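Local coordinates for citrate synthase (PDB 6ABW), which probably catalyses the condensation of oxaloacetate with acetyl-CoA and water to citrate and CoA in the tricarboxylic acid cycle, at residues A[127-132]-A[361-366]; A[156-161]-A[169-174]. All coordinates share one frame; numbering follows the deposited sequence.

Overall arrangement
Neither contact is fully core or surface: each is partly buried, its centre 19 or 20 Å from the centre of the chain and away from the acetyl-CoA site. Contact 1 joins the first turn of helix 128-151 to the last turn of helix 342-365, far apart in sequence; in contact 2 the end of helix 164-173 turns back against the loop 156-161 that leads into it. Helix 128-151 links them, for it supplies one side of contact 1 and flanks contact 2. Their chemistry differs sharply: charge and hydrogen bonds bridge separated backbones in the first, whereas small apolar groups bring backbones close in the second. Their centres are 29 Å apart and their nearest atoms about 14 Å, so they do not touch.

Contact 1 (A[127-132]-A[361-366]); sequences TNRDNA and YVEDQH
E363 reaches across from the end of one helix and puts its carboxylate between N128 and R129, two neighbours in the first turn of another. The tight part is all polar. R129 grips the carboxylate end-on in a salt bridge, NH2 to OE1 of E363 at 2.8 Å, nearly straight at 173°, and NH1 to OE2 of E363, also 2.8 Å but more bent. OE1 lies in the guanidinium plane while OE2 sits tilted from it, the two flat groups being turned 43° against each other. N128 points head-on at E363, and its ND2 gives a nearly linear bond of 2.9 Å to OE2 of E363, with OE2 close to the amide plane. This donor takes the anti lone pair and NH1 the syn one, so the two donors use different lone pairs of OE2. E363 spans the gap because its chain is extended beyond CG (chi2 -175°). With an alanine here, R129 would probably be left without its carboxylate mate, its guanidinium held only by weaker contacts such as the one to L64 O, and ND2 of N128 without this acceptor. The backbones stand well apart, the nearest CA atoms, of N128 and E363, at 9.3 Å, so the link is made by side-chain ends alone; its more open side is that of R129 and E363, both partly exposed. N128 itself is buried, its OD1 taken by the backbone N of N124. W123 packs against N128 and V362, helix 56-65 meets R129 through Y65, and strand 24-28 runs beside D364, so the contact ties two helix ends together between these elements.

Contact 2 (A[156-161]-A[169-174]); sequences AIPEPS and LKASFS
A171 turns its methyl toward the loop and meets P158 and A156 there. The apolar packing centres on this one CB. The pyrrolidine ring of P158 comes against it by its CG, 3.8 Å from the CB of A171, with the ring CB and CD slightly farther off. The methyl of A156 is a looser neighbour, 4.5 Å from the same CB. Backbone atoms join in by van der Waals contact: the N of P158 is 3.8 Å from the CB of A171, and the methyl of A156 rests 3.6 Å from the O of A171. Such small groups let the chains come close, with the CA atoms of P158 and A171 only 5.0 Å apart. E159 and K170 carry opposite charges, but OE1 of E159 and NZ of K170 are 5.8 Å apart and form no salt bridge. The polar bonds that hold the loop go to residues outside the pair: S167 meets both the O of E159 and the OG of S161, and N145 donates to the O of A156. The loop leads from helix 128-151 into helix 164-173, whose last turn comes back to pack on it, while P158 also packs on S140 and T141 of helix 128-151, wedged between the two helices.

Contact 1 (A[127-132]-A[361-366])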
loop_
_atom_site.group_PDB
_atom_site.type_symbol
_atom_site.label_atom_id
_atom_site.label_comp_id
_atom_site.label_asym_id
_atom_site.label_seq_id
_atom_site.Cartn_x
_atom_site.Cartn_y
_atom_site.Cartn_z
ATOM N N THR A 127 -10.078 -6.898 -19.912
ATOM C CA THR A 127 -8.807 -6.224 -19.998
ATOM C C THR A 127 -7.866 -6.392 -18.762
ATOM O O THR A 127 -6.755 -5.941 -18.862
ATOM C CB THR A 127 -8.982 -4.711 -20.248
ATOM O OG1 THR A 127 -9.723 -4.086 -19.194
ATOM C CG2 THR A 127 -9.673 -4.506 -21.582
ATOM N N ASN A 128 -8.309 -7.042 -17.707
ATOM C CA ASN A 128 -7.482 -7.201 -16.478
ATOM C C ASN A 128 -6.092 -7.813 -16.824
ATOM O O ASN A 128 -5.019 -7.327 -16.361
ATOM C CB ASN A 128 -8.193 -8.066 -15.449
ATOM C CG ASN A 128 -9.358 -7.412 -14.762
ATOM O OD1 ASN A 128 -9.415 -6.158 -14.616
ATOM N ND2 ASN A 128 -10.301 -8.221 -14.296
ATOM N N ARG A 129 -6.052 -8.839 -17.671
ATOM C CA ARG A 129 -4.832 -9.554 -17.937
ATOM C C ARG A 129 -3.932 -8.731 -18.813
ATOM O O ARG A 129 -2.752 -8.691 -18.569
ATOM C CB ARG A 129 -5.125 -10.961 -18.467
ATOM C CG ARG A 129 -5.818 -11.826 -17.464
ATOM C CD ARG A 129 -6.469 -13.074 -18.132
ATOM N NE ARG A 129 -7.144 -13.865 -17.130
ATOM C CZ ARG A 129 -8.265 -13.484 -16.528
ATOM N NH1 ARG A 129 -8.898 -12.341 -16.872
ATOM N NH2 ARG A 129 -8.727 -14.178 -15.547
ATOM N N ASP A 130 -4.501 -8.018 -19.808
ATOM C CA ASP A 130 -3.720 -7.095 -20.617
ATOM C C ASP A 130 -3.092 -6.000 -19.716
ATOM O O ASP A 130 -1.956 -5.583 -19.972
ATOM C CB ASP A 130 -4.553 -6.394 -21.700
ATOM C CG ASP A 130 -5.085 -7.354 -22.841
ATOM O OD1 ASP A 130 -4.540 -8.446 -23.137
ATOM O OD2 ASP A 130 -6.091 -6.942 -23.484
ATOM N N ASN A 131 -3.858 -5.459 -18.780
ATOM C CA ASN A 131 -3.332 -4.440 -17.829
ATOM C C ASN A 131 -2.184 -5.006 -16.987
ATOM O O ASN A 131 -1.225 -4.331 -16.768
ATOM C CB ASN A 131 -4.451 -3.911 -16.915
ATOM C CG ASN A 131 -5.526 -3.094 -17.709
ATOM O OD1 ASN A 131 -6.671 -2.916 -17.256
ATOM N ND2 ASN A 131 -5.151 -2.605 -18.845
ATOM N N ALA A 132 -2.286 -6.261 -16.560
ATOM C CA ALA A 132 -1.204 -6.907 -15.797
ATOM C C ALA A 132 0.078 -7.107 -16.621
ATOM O O ALA A 132 1.221 -6.906 -16.136
ATOM C CB ALA A 132 -1.696 -8.207 -15.265
ATOM N N TYR A 361 -8.633 -13.139 -7.389
ATOM C CA TYR A 361 -9.450 -12.709 -6.299
ATOM C C TYR A 361 -10.629 -11.816 -6.711
ATOM O O TYR A 361 -11.767 -12.057 -6.266
ATOM C CB TYR A 361 -8.583 -12.049 -5.214
ATOM C CG TYR A 361 -9.353 -11.697 -3.987
ATOM C CD1 TYR A 361 -9.642 -12.652 -3.020
ATOM C CD2 TYR A 361 -9.804 -10.408 -3.811
ATOM C CE1 TYR A 361 -10.357 -12.297 -1.868
ATOM C CE2 TYR A 361 -10.534 -10.041 -2.701
ATOM C CZ TYR A 361 -10.813 -10.978 -1.717
ATOM O OH TYR A 361 -11.567 -10.541 -0.614
ATOM N N VAL A 362 -10.376 -10.801 -7.528
ATOM C CA VAL A 362 -11.410 -9.853 -7.908
ATOM C C VAL A 362 -12.439 -10.623 -8.787
ATOM O O VAL A 362 -13.665 -10.414 -8.628
ATOM C CB VAL A 362 -10.846 -8.643 -8.664
ATOM C CG1 VAL A 362 -11.925 -7.826 -9.289
ATOM C CG2 VAL A 362 -9.998 -7.716 -7.722
ATOM N N GLU A 363 -11.947 -11.457 -9.702
ATOM C CA GLU A 363 -12.869 -12.073 -10.700
ATOM C C GLU A 363 -13.717 -13.153 -10.077
ATOM O O GLU A 363 -14.812 -13.371 -10.520
ATOM C CB GLU A 363 -12.123 -12.556 -11.920
ATOM C CG GLU A 363 -11.624 -11.436 -12.779
ATOM C CD GLU A 363 -10.971 -11.911 -14.075
ATOM O OE1 GLU A 363 -10.993 -13.187 -14.308
ATOM O OE2 GLU A 363 -10.399 -11.083 -14.882
ATOM N N ASP A 364 -13.259 -13.811 -9.031
ATOM C CA ASP A 364 -13.954 -14.992 -8.579
ATOM C C ASP A 364 -14.612 -14.750 -7.266
ATOM O O ASP A 364 -15.789 -15.033 -7.089
ATOM C CB ASP A 364 -12.967 -16.196 -8.572
ATOM C CG ASP A 364 -13.603 -17.518 -8.085
ATOM O OD1 ASP A 364 -14.823 -17.748 -8.291
ATOM O OD2 ASP A 364 -12.862 -18.346 -7.506
ATOM N N GLN A 365 -13.853 -14.156 -6.360
ATOM C CA GLN A 365 -14.054 -14.315 -4.907
ATOM C C GLN A 365 -13.958 -12.950 -4.237
ATOM O O GLN A 365 -13.479 -12.811 -3.098
ATOM C CB GLN A 365 -13.018 -15.309 -4.333
ATOM C CG GLN A 365 -11.932 -15.675 -5.335
ATOM C CD GLN A 365 -10.838 -16.578 -4.814
ATOM O OE1 GLN A 365 -9.796 -16.767 -5.497
ATOM N NE2 GLN A 365 -11.062 -17.170 -3.616
ATOM N N HIS A 366 -14.424 -11.938 -4.966
ATOM C CA HIS A 366 -14.358 -10.597 -4.461
ATOM C C HIS A 366 -15.364 -10.501 -3.297
ATOM O O HIS A 366 -16.587 -10.532 -3.506
ATOM C CB HIS A 366 -14.657 -9.556 -5.541
ATOM C CG HIS A 366 -14.835 -8.194 -4.975
ATOM N ND1 HIS A 366 -16.065 -7.583 -4.893
ATOM C CD2 HIS A 366 -13.961 -7.382 -4.340
ATOM C CE1 HIS A 366 -15.932 -6.422 -4.281
ATOM N NE2 HIS A 366 -14.667 -6.279 -3.928
#

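Contact 2 (A[156-161]-A[169-174])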
loop_
_atom_site.group_PDB
_atom_site.type_symbol
_atom_site.label_atom_id
_atom_site.label_comp_id
_atom_site.label_asym_id
_atom_site.label_seq_id
_atom_site.Cartn_x
_atom_site.Cartn_y
_atom_site.Cartn_z
ATOM N N ALA A 156 17.651 4.634 -18.690
ATOM C CA ALA A 156 17.542 3.790 -19.892
ATOM C C ALA A 156 16.223 3.057 -19.862
ATOM O O ALA A 156 15.924 2.384 -18.863
ATOM C CB ALA A 156 18.641 2.748 -19.919
ATOM N N ILE A 157 15.522 3.061 -20.970
ATOM C CA ILE A 157 14.240 2.333 -21.111
ATOM C C ILE A 157 14.486 1.031 -21.815
ATOM O O ILE A 157 15.143 1.007 -22.896
ATOM C CB ILE A 157 13.250 3.183 -21.952
ATOM C CG1 ILE A 157 13.141 4.624 -21.392
ATOM C CG2 ILE A 157 11.865 2.491 -22.076
ATOM C CD1 ILE A 157 12.606 4.712 -19.969
ATOM N N PRO A 158 13.978 -0.097 -21.256
ATOM C CA PRO A 158 14.075 -1.349 -22.023
ATOM C C PRO A 158 13.507 -1.257 -23.427
ATOM O O PRO A 158 12.494 -0.597 -23.660
ATOM C CB PRO A 158 13.325 -2.337 -21.210
ATOM C CG PRO A 158 13.316 -1.732 -19.771
ATOM C CD PRO A 158 13.206 -0.270 -20.020
ATOM N N GLU A 159 14.185 -1.926 -24.335
ATOM C CA GLU A 159 13.768 -1.987 -25.738
ATOM C C GLU A 159 13.554 -3.404 -26.150
ATOM O O GLU A 159 14.138 -4.328 -25.547
ATOM C CB GLU A 159 14.846 -1.394 -26.611
ATOM C CG GLU A 159 15.165 -0.023 -26.144
ATOM C CD GLU A 159 15.965 0.765 -27.126
ATOM O OE1 GLU A 159 16.990 0.253 -27.647
ATOM O OE2 GLU A 159 15.566 1.912 -27.333
ATOM N N PRO A 160 12.750 -3.609 -27.205
ATOM C CA PRO A 160 12.532 -4.944 -27.717
ATOM C C PRO A 160 13.810 -5.712 -27.959
ATOM O O PRO A 160 14.848 -5.153 -28.310
ATOM C CB PRO A 160 11.832 -4.693 -29.040
ATOM C CG PRO A 160 11.194 -3.383 -28.855
ATOM C CD PRO A 160 12.253 -2.603 -28.164
ATOM N N SER A 161 13.768 -7.011 -27.692
ATOM C CA SER A 161 14.911 -7.914 -27.920
ATOM C C SER A 161 14.338 -9.281 -28.004
ATOM O O SER A 161 13.116 -9.473 -27.975
ATOM C CB SER A 161 16.022 -7.800 -26.826
ATOM O OG SER A 161 15.683 -8.502 -25.621
ATOM N N LEU A 169 18.276 -6.777 -18.677
ATOM C CA LEU A 169 19.708 -6.707 -18.447
ATOM C C LEU A 169 20.412 -5.637 -19.290
ATOM O O LEU A 169 21.286 -4.954 -18.791
ATOM C CB LEU A 169 20.364 -8.044 -18.667
ATOM C CG LEU A 169 20.013 -9.197 -17.723
ATOM C CD1 LEU A 169 20.612 -10.489 -18.258
ATOM C CD2 LEU A 169 20.485 -8.923 -16.315
ATOM N N LYS A 170 20.008 -5.481 -20.541
ATOM C CA LYS A 170 20.560 -4.425 -21.362
ATOM C C LYS A 170 20.215 -3.043 -20.882
ATOM O O LYS A 170 21.075 -2.172 -20.893
ATOM C CB LYS A 170 20.102 -4.591 -22.799
ATOM C CG LYS A 170 20.758 -5.738 -23.489
ATOM C CD LYS A 170 20.402 -5.669 -24.998
ATOM C CE LYS A 170 21.153 -4.515 -25.697
ATOM N NZ LYS A 170 20.594 -4.224 -27.044
ATOM N N ALA A 171 18.983 -2.823 -20.420
ATOM C CA ALA A 171 18.613 -1.512 -19.866
ATOM C C ALA A 171 19.378 -1.262 -18.577
ATOM O O ALA A 171 19.961 -0.170 -18.355
ATOM C CB ALA A 171 17.100 -1.428 -19.616
ATOM N N SER A 172 19.453 -2.284 -17.724
ATOM C CA SER A 172 20.190 -2.154 -16.464
ATOM C C SER A 172 21.676 -1.747 -16.588
ATOM O O SER A 172 22.187 -0.899 -15.824
ATOM C CB SER A 172 20.092 -3.456 -15.648
ATOM O OG SER A 172 18.748 -3.678 -15.226
ATOM N N PHE A 173 22.370 -2.393 -17.548
ATOM C CA PHE A 173 23.805 -2.302 -17.549
ATOM C C PHE A 173 24.454 -1.640 -18.785
ATOM O O PHE A 173 25.704 -1.423 -18.770
ATOM C CB PHE A 173 24.323 -3.750 -17.408
ATOM C CG PHE A 173 23.958 -4.397 -16.087
ATOM C CD1 PHE A 173 24.360 -3.811 -14.906
ATOM C CD2 PHE A 173 23.325 -5.612 -16.064
ATOM C CE1 PHE A 173 24.055 -4.410 -13.677
ATOM C CE2 PHE A 173 22.977 -6.216 -14.827
ATOM C CZ PHE A 173 23.333 -5.608 -13.664
ATOM N N SER A 174 23.674 -1.351 -19.799
ATOM C CA SER A 174 24.216 -0.749 -21.079
ATOM C C SER A 174 25.358 -1.596 -21.691
ATOM O O SER A 174 26.407 -1.078 -22.035
ATOM C CB SER A 174 24.782 0.643 -20.830
ATOM O OG SER A 174 23.857 1.520 -20.198
#